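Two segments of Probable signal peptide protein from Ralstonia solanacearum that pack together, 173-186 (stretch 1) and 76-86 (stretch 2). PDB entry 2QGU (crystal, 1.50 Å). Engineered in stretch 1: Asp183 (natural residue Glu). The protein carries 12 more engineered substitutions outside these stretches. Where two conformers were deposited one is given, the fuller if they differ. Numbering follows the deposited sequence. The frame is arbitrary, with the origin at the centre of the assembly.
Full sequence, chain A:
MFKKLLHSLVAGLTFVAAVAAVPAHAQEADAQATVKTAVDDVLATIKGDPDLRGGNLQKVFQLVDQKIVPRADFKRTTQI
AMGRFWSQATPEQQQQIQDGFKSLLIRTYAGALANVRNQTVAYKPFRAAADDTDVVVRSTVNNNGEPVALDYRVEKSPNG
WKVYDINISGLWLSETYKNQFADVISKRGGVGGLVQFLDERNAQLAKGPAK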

ATOM      1  N   LEU A 173      -4.464   2.687   5.981  1.00  7.77           N
ATOM      2  CA  LEU A 173      -3.420   3.622   5.558  1.00  7.85           C
ATOM      3  C   LEU A 173      -3.965   4.848   4.824  1.00  7.93           C
ATOM      4  O   LEU A 173      -3.493   5.961   5.057  1.00  8.11           O
ATOM      5  CB  LEU A 173      -2.340   2.919   4.731  1.00  8.67           C
ATOM      6  CG  LEU A 173      -1.385   1.951   5.448  1.00 10.58           C
ATOM      7  CD1 LEU A 173      -0.146   1.745   4.593  1.00 11.68           C
ATOM      8  CD2 LEU A 173      -0.985   2.419   6.853  1.00 12.88           C
ATOM      9  N   SER A 174      -4.969   4.671   3.973  1.00  7.36           N
ATOM     10  CA  SER A 174      -5.511   5.835   3.264  1.00  7.74           C
ATOM     11  C   SER A 174      -6.075   6.867   4.237  1.00  8.15           C
ATOM     12  O   SER A 174      -5.991   8.069   3.974  1.00  8.59           O
ATOM     13  CB  SER A 174      -6.544   5.447   2.199  1.00  7.88           C
ATOM     14  OG  SER A 174      -7.789   5.124   2.781  1.00  8.68           O
ATOM     15  N   GLU A 175      -6.615   6.401   5.364  1.00  8.37           N
ATOM     16  CA  GLU A 175      -7.162   7.296   6.386  1.00  9.16           C
ATOM     17  C   GLU A 175      -6.059   7.991   7.176  1.00  8.79           C
ATOM     18  O   GLU A 175      -6.120   9.200   7.394  1.00  9.13           O
ATOM     19  CB  GLU A 175      -8.116   6.547   7.327  1.00  9.52           C
ATOM     20  CG  GLU A 175      -8.930   7.449   8.261  1.00 14.15           C
ATOM     21  CD  GLU A 175      -9.976   8.315   7.544  1.00 18.53           C
ATOM     22  OE1 GLU A 175     -10.294   8.060   6.360  1.00 21.73           O
ATOM     23  OE2 GLU A 175     -10.491   9.261   8.179  1.00 22.53           O
ATOM     24  N   THR A 176      -5.051   7.238   7.597  1.00  8.93           N
ATOM     25  CA  THR A 176      -3.919   7.820   8.302  1.00  8.97           C
ATOM     26  C   THR A 176      -3.291   8.926   7.467  1.00  8.99           C
ATOM     27  O   THR A 176      -3.047  10.032   7.964  1.00  8.88           O
ATOM     28  CB  THR A 176      -2.862   6.763   8.622  1.00  9.35           C
ATOM     29  OG1 THR A 176      -3.448   5.741   9.438  1.00 10.21           O
ATOM     30  CG2 THR A 176      -1.675   7.377   9.352  1.00  9.58           C
ATOM     31  N   TYR A 177      -3.044   8.630   6.195  1.00  8.57           N
ATOM     32  CA  TYR A 177      -2.397   9.606   5.326  1.00  8.50           C
ATOM     33  C   TYR A 177      -3.319  10.729   4.873  1.00  8.51           C
ATOM     34  O   TYR A 177      -2.858  11.844   4.652  1.00  8.51           O
ATOM     35  CB  TYR A 177      -1.658   8.915   4.178  1.00  8.64           C
ATOM     36  CG  TYR A 177      -0.435   8.199   4.702  1.00  8.57           C
ATOM     37  CD1 TYR A 177       0.749   8.895   4.946  1.00  9.20           C
ATOM     38  CD2 TYR A 177      -0.470   6.837   5.002  1.00  8.30           C
ATOM     39  CE1 TYR A 177       1.870   8.253   5.453  1.00  9.63           C
ATOM     40  CE2 TYR A 177       0.642   6.184   5.511  1.00  8.56           C
ATOM     41  CZ  TYR A 177       1.814   6.895   5.729  1.00  9.06           C
ATOM     42  OH  TYR A 177       2.918   6.259   6.235  1.00 11.04           O
ATOM     43  N   LYS A 178      -4.621  10.467   4.786  1.00  8.55           N
ATOM     44  CA  LYS A 178      -5.585  11.548   4.567  1.00  9.09           C
ATOM     45  C   LYS A 178      -5.447  12.604   5.660  1.00  9.44           C
ATOM     46  O   LYS A 178      -5.371  13.810   5.373  1.00  9.44           O
ATOM     47  CB  LYS A 178      -7.023  11.018   4.524  1.00  9.57           C
ATOM     48  CG  LYS A 178      -8.066  12.087   4.213  1.00 11.66           C
ATOM     49  CD  LYS A 178      -9.470  11.508   4.303  1.00 15.00           C
ATOM     50  CE  LYS A 178     -10.526  12.597   4.266  1.00 18.90           C
ATOM     51  NZ  LYS A 178     -10.500  13.433   5.504  1.00 22.09           N
ATOM     52  N   ASN A 179      -5.396  12.156   6.911  1.00  9.58           N
ATOM     53  CA  ASN A 179      -5.297  13.088   8.031  1.00 10.13           C
ATOM     54  C   ASN A 179      -3.944  13.778   8.066  1.00 10.11           C
ATOM     55  O   ASN A 179      -3.862  14.990   8.280  1.00  9.96           O
ATOM     56  CB  ASN A 179      -5.582  12.381   9.356  1.00 10.89           C
ATOM     57  CG  ASN A 179      -7.012  11.901   9.464  1.00 11.80           C
ATOM     58  OD1 ASN A 179      -7.273  10.855  10.058  1.00 15.13           O
ATOM     59  ND2 ASN A 179      -7.944  12.654   8.896  1.00 12.94           N
ATOM     60  N   GLN A 180      -2.886  13.013   7.835  1.00  9.60           N
ATOM     61  CA  GLN A 180      -1.535  13.565   7.825  1.00  9.65           C
ATOM     62  C   GLN A 180      -1.383  14.603   6.717  1.00  9.67           C
ATOM     63  O   GLN A 180      -0.852  15.694   6.952  1.00  9.53           O
ATOM     64  CB  GLN A 180      -0.500  12.451   7.668  1.00  9.77           C
ATOM     65  CG  GLN A 180       0.942  12.919   7.699  1.00 11.26           C
ATOM     66  CD  GLN A 180       1.899  11.757   7.678  1.00 12.11           C
ATOM     67  OE1 GLN A 180       2.014  11.018   8.659  1.00 16.05           O
ATOM     68  NE2 GLN A 180       2.580  11.572   6.561  1.00 10.31           N
ATOM     69  N   PHE A 181      -1.867  14.277   5.518  1.00  9.35           N
ATOM     70  CA  PHE A 181      -1.723  15.178   4.376  1.00  9.15           C
ATOM     71  C   PHE A 181      -2.562  16.439   4.530  1.00  9.28           C
ATOM     72  O   PHE A 181      -2.114  17.519   4.144  1.00  9.57           O
ATOM     73  CB  PHE A 181      -2.057  14.489   3.044  1.00  9.41           C
ATOM     74  CG  PHE A 181      -1.072  13.408   2.620  1.00  9.16           C
ATOM     75  CD1 PHE A 181       0.096  13.137   3.342  1.00  8.83           C
ATOM     76  CD2 PHE A 181      -1.320  12.676   1.460  1.00  9.81           C
ATOM     77  CE1 PHE A 181       0.988  12.126   2.918  1.00 10.00           C
ATOM     78  CE2 PHE A 181      -0.430  11.683   1.030  1.00  9.57           C
ATOM     79  CZ  PHE A 181       0.719  11.412   1.764  1.00 10.21           C
ATOM     80  N   ALA A 182      -3.767  16.315   5.081  1.00  9.16           N
ATOM     81  CA  ALA A 182      -4.619  17.492   5.274  1.00  8.94           C
ATOM     82  C   ALA A 182      -3.942  18.471   6.231  1.00  9.26           C
ATOM     83  O   ALA A 182      -3.990  19.688   6.018  1.00  9.89           O
ATOM     84  CB  ALA A 182      -5.992  17.098   5.795  1.00  8.99           C
ATOM     85  N   ASP A 183      -3.296  17.934   7.263  1.00  9.41           N
ATOM     86  CA  ASP A 183      -2.605  18.750   8.251  1.00  9.65           C
ATOM     87  C   ASP A 183      -1.448  19.525   7.620  1.00  9.62           C
ATOM     88  O   ASP A 183      -1.290  20.726   7.868  1.00  9.59           O
ATOM     89  CB  ASP A 183      -2.125  17.876   9.409  1.00 10.12           C
ATOM     90  CG  ASP A 183      -1.331  18.650  10.424  1.00 11.00           C
ATOM     91  OD1 ASP A 183      -1.928  19.502  11.117  1.00 13.15           O
ATOM     92  OD2 ASP A 183      -0.120  18.389  10.523  1.00 12.79           O
ATOM     93  N   VAL A 184      -0.660  18.835   6.793  1.00  9.28           N
ATOM     94  CA  VAL A 184       0.464  19.437   6.076  1.00  9.70           C
ATOM     95  C   VAL A 184      -0.030  20.523   5.118  1.00  9.35           C
ATOM     96  O   VAL A 184       0.503  21.637   5.100  1.00  9.68           O
ATOM     97  CB  VAL A 184       1.283  18.360   5.314  1.00  9.80           C
ATOM     98  CG1 VAL A 184       2.270  19.004   4.342  1.00 11.10           C
ATOM     99  CG2 VAL A 184       1.997  17.442   6.301  1.00 10.40           C
ATOM    100  N   ILE A 185      -1.061  20.204   4.342  1.00  9.44           N
ATOM    101  CA  ILE A 185      -1.630  21.154   3.387  1.00  9.12           C
ATOM    102  C   ILE A 185      -2.140  22.405   4.111  1.00  9.27           C
ATOM    103  O   ILE A 185      -1.981  23.522   3.614  1.00  9.71           O
ATOM    104  CB  ILE A 185      -2.735  20.486   2.530  1.00  9.34           C
ATOM    105  CG1 ILE A 185      -2.089  19.510   1.536  1.00  9.59           C
ATOM    106  CG2 ILE A 185      -3.601  21.536   1.808  1.00  9.06           C
ATOM    107  CD1 ILE A 185      -3.066  18.569   0.859  1.00 10.34           C
ATOM    108  N   SER A 186      -2.731  22.216   5.289  1.00  9.32           N
ATOM    109  CA  SER A 186      -3.203  23.331   6.112  1.00  9.31           C
ATOM    110  C   SER A 186      -2.052  24.222   6.582  1.00  9.33           C
ATOM    111  O   SER A 186      -2.067  25.438   6.369  1.00  9.30           O
ATOM    112  CB  SER A 186      -3.975  22.810   7.325  1.00  8.99           C
ATOM    113  OG  SER A 186      -4.406  23.884   8.139  1.00 10.31           O
TER
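Stretch 2, residues 76-86: RTTQIAMGRFW

Stretch 2 lies across the regular helix of stretch 1 as a helix, entered before the stretch begins, that covers Arg76 to Met82, then turns at Gly83 into a segment with helical torsions that carries Phe85. The two helices run in broadly the same direction, their axes crossing at -45° and approaching to 7.8 Å. So close an approach needs a small residue at the crossing, and Ala81 supplies it: its CA lies 3.8 Å from the CA of Lys178. Its methyl is a knob set in the hollow formed by Ser174, Tyr177, Lys178 and Phe181, with Ala81 CB 3.7 Å from Phe181 CD2 and 4.2 Å from Tyr177 CB.

No direct hydrogen bond joins the stretches, but the backbones still touch and share a water. Ala81 O receives a CA-H...O contact from Lys178 CA at 3.3 Å, almost linear at the hydrogen. The same oxygen accepts a hydrogen bond from a water, at 2.8 Å from Ala81 O, and that water also donates to Lys178 O at 2.8 Å, bridging the two carbonyls.

On the N-terminal side of the crossing, Ser174 points toward stretch 2. Its short side chain packs against the branched side chain of Ile80, whose CG2 comes within 3.5 Å of Ser174 OG; Thr77 CG2 lies 4.3 Å from Ser174 CB. The aliphatic part of Lys178 adds cover, its CG 3.7 Å from Ile80 O.

Gly83 has positive phi, a conformation that favours glycine, and here the helix gives way. Two residues on, Phe85 points toward stretch 1 and presents one ring face to Ile185, whose CG2 sits 3.7 Å from the Phe85 ring centroid, 13° off the normal, in a CH-pi contact. The small Ala182 lies beside the ring, Ala182 CB 4.5 Å from Phe85 CE2.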

ATOM      1  N   ARG A  76      -5.978   5.578  -6.738  1.00  8.33           N
ATOM      2  CA  ARG A  76      -7.115   5.748  -5.829  1.00  8.91           C
ATOM      3  C   ARG A  76      -6.667   5.988  -4.387  1.00  8.52           C
ATOM      4  O   ARG A  76      -7.205   6.859  -3.713  1.00  8.76           O
ATOM      5  CB  ARG A  76      -8.122   4.593  -5.899  1.00  9.07           C
ATOM      6  CG  ARG A  76      -9.305   4.850  -4.965  1.00 11.00           C
ATOM      7  CD  ARG A  76     -10.529   3.995  -5.203  1.00 12.57           C
ATOM      8  NE  ARG A  76     -11.565   4.392  -4.245  1.00 15.20           N
ATOM      9  CZ  ARG A  76     -12.612   3.649  -3.901  1.00 16.38           C
ATOM     10  NH1 ARG A  76     -12.801   2.455  -4.441  1.00 17.52           N
ATOM     11  NH2 ARG A  76     -13.476   4.109  -3.007  1.00 17.07           N
ATOM     12  N   THR A  77      -5.682   5.221  -3.916  1.00  8.46           N
ATOM     13  CA  THR A  77      -5.144   5.435  -2.574  1.00  7.94           C
ATOM     14  C   THR A  77      -4.696   6.883  -2.400  1.00  7.93           C
ATOM     15  O   THR A  77      -4.957   7.505  -1.372  1.00  7.94           O
ATOM     16  CB  THR A  77      -3.953   4.514  -2.293  1.00  8.09           C
ATOM     17  OG1 THR A  77      -4.232   3.203  -2.799  1.00  7.09           O
ATOM     18  CG2 THR A  77      -3.669   4.441  -0.792  1.00  7.72           C
ATOM     19  N   THR A  78      -4.022   7.408  -3.420  1.00  8.15           N
ATOM     20  CA  THR A  78      -3.510   8.774  -3.380  1.00  8.36           C
ATOM     21  C   THR A  78      -4.648   9.789  -3.425  1.00  8.81           C
ATOM     22  O   THR A  78      -4.622  10.782  -2.702  1.00  9.02           O
ATOM     23  CB  THR A  78      -2.514   9.026  -4.521  1.00  8.21           C
ATOM     24  OG1 THR A  78      -1.440   8.083  -4.426  1.00  7.91           O
ATOM     25  CG2 THR A  78      -1.930  10.436  -4.433  1.00  8.26           C
ATOM     26  N   GLN A  79      -5.642   9.526  -4.271  1.00  9.19           N
ATOM     27  CA  GLN A  79      -6.837  10.366  -4.335  1.00 10.40           C
ATOM     28  C   GLN A  79      -7.530  10.451  -2.978  1.00 10.04           C
ATOM     29  O   GLN A  79      -7.906  11.534  -2.530  1.00 10.44           O
ATOM     30  CB  GLN A  79      -7.808   9.842  -5.385  1.00 10.91           C
ATOM     31  CG  GLN A  79      -7.346  10.078  -6.799  1.00 14.33           C
ATOM     32  CD  GLN A  79      -8.330   9.575  -7.832  1.00 18.48           C
ATOM     33  OE1 GLN A  79      -8.867   8.473  -7.716  1.00 21.62           O
ATOM     34  NE2 GLN A  79      -8.562  10.380  -8.862  1.00 21.69           N
ATOM     35  N   ILE A  80      -7.694   9.308  -2.314  1.00  9.40           N
ATOM     36  CA  ILE A  80      -8.335   9.301  -1.005  1.00  9.68           C
ATOM     37  C   ILE A  80      -7.507  10.114  -0.009  1.00  9.65           C
ATOM     38  O   ILE A  80      -8.051  10.941   0.728  1.00 10.49           O
ATOM     39  CB  ILE A  80      -8.553   7.870  -0.480  1.00  9.41           C
ATOM     40  CG1 ILE A  80      -9.566   7.134  -1.369  1.00 10.01           C
ATOM     41  CG2 ILE A  80      -9.045   7.901   0.978  1.00 10.25           C
ATOM     42  CD1 ILE A  80      -9.552   5.616  -1.189  1.00 10.70           C
ATOM     43  N   ALA A  81      -6.191   9.902  -0.014  1.00  9.75           N
ATOM     44  CA  ALA A  81      -5.296  10.608   0.903  1.00 10.23           C
ATOM     45  C   ALA A  81      -5.299  12.124   0.693  1.00 10.85           C
ATOM     46  O   ALA A  81      -5.102  12.884   1.639  1.00 11.02           O
ATOM     47  CB  ALA A  81      -3.868  10.048   0.802  1.00  9.88           C
HETATM   48  N   MSE A  82      -5.519  12.560  -0.544  0.50 11.20           N
HETATM   49  CA  MSE A  82      -5.520  13.991  -0.840  0.50 11.85           C
HETATM   50  C   MSE A  82      -6.872  14.650  -0.583  0.50 12.10           C
HETATM   51  O   MSE A  82      -6.947  15.870  -0.436  0.50 12.18           O
HETATM   52  CB  MSE A  82      -5.057  14.255  -2.271  0.50 11.54           C
HETATM   53  CG  MSE A  82      -3.578  13.992  -2.499  0.50 11.39           C
HETATM   54 SE   MSE A  82      -2.932  14.914  -4.083  0.50 13.35          SE
HETATM   55  CE  MSE A  82      -3.120  16.759  -3.477  0.50 10.31           C
ATOM     56  N   GLY A  83      -7.933  13.846  -0.521  1.00 12.57           N
ATOM     57  CA  GLY A  83      -9.281  14.362  -0.245  1.00 13.34           C
ATOM     58  C   GLY A  83      -9.712  15.446  -1.215  1.00 13.90           C
ATOM     59  O   GLY A  83      -9.489  15.330  -2.420  1.00 14.24           O
ATOM     60  N   ARG A  84     -10.283  16.525  -0.685  1.00 14.46           N
ATOM     61  CA  ARG A  84     -10.762  17.624  -1.528  1.00 15.19           C
ATOM     62  C   ARG A  84      -9.634  18.368  -2.262  1.00 14.82           C
ATOM     63  O   ARG A  84      -9.895  19.158  -3.173  1.00 15.23           O
ATOM     64  CB  ARG A  84     -11.637  18.592  -0.713  1.00 15.24           C
ATOM     65  CG  ARG A  84     -10.892  19.442   0.315  1.00 16.54           C
ATOM     66  CD  ARG A  84     -11.874  20.235   1.171  1.00 16.54           C
ATOM     67  NE  ARG A  84     -11.205  21.136   2.111  1.00 19.13           N
ATOM     68  CZ  ARG A  84     -10.793  20.796   3.331  1.00 19.99           C
ATOM     69  NH1 ARG A  84     -10.957  19.556   3.785  1.00 21.06           N
ATOM     70  NH2 ARG A  84     -10.205  21.701   4.102  1.00 21.11           N
ATOM     71  N   PHE A  85      -8.387  18.093  -1.881  1.00 14.65           N
ATOM     72  CA  PHE A  85      -7.225  18.765  -2.477  1.00 14.71           C
ATOM     73  C   PHE A  85      -6.712  18.088  -3.746  1.00 15.21           C
ATOM     74  O   PHE A  85      -5.896  18.659  -4.472  1.00 14.55           O
ATOM     75  CB  PHE A  85      -6.099  18.919  -1.436  1.00 14.93           C
ATOM     76  CG  PHE A  85      -6.547  19.579  -0.160  1.00 15.84           C
ATOM     77  CD1 PHE A  85      -6.771  20.950  -0.116  1.00 16.24           C
ATOM     78  CD2 PHE A  85      -6.766  18.830   0.991  1.00 16.38           C
ATOM     79  CE1 PHE A  85      -7.200  21.570   1.058  1.00 16.18           C
ATOM     80  CE2 PHE A  85      -7.194  19.441   2.176  1.00 16.74           C
ATOM     81  CZ  PHE A  85      -7.411  20.820   2.199  1.00 16.78           C
ATOM     82  N   TRP A  86      -7.195  16.879  -4.021  1.00 15.72           N
ATOM     83  CA  TRP A  86      -6.799  16.157  -5.230  1.00 16.91           C
ATOM     84  C   TRP A  86      -7.058  16.999  -6.478  1.00 17.42           C
ATOM     85  O   TRP A  86      -6.169  17.155  -7.316  1.00 17.29           O
ATOM     86  CB  TRP A  86      -7.519  14.808  -5.328  1.00 17.40           C
ATOM     87  CG  TRP A  86      -7.317  14.118  -6.650  1.00 18.42           C
ATOM     88  CD1 TRP A  86      -8.181  14.110  -7.707  1.00 19.38           C
ATOM     89  CD2 TRP A  86      -6.179  13.346  -7.057  1.00 18.78           C
ATOM     90  NE1 TRP A  86      -7.656  13.380  -8.745  1.00 19.80           N
ATOM     91  CE2 TRP A  86      -6.429  12.899  -8.375  1.00 19.28           C
ATOM     92  CE3 TRP A  86      -4.977  12.984  -6.439  1.00 18.78           C
ATOM     93  CZ2 TRP A  86      -5.517  12.107  -9.087  1.00 19.46           C
ATOM     94  CZ3 TRP A  86      -4.069  12.194  -7.146  1.00 18.58           C
ATOM     95  CH2 TRP A  86      -4.349  11.764  -8.455  1.00 18.80           C
TER
HETATM   96  O   HOH W   1      -6.204  15.034   2.962  1.00 12.95           O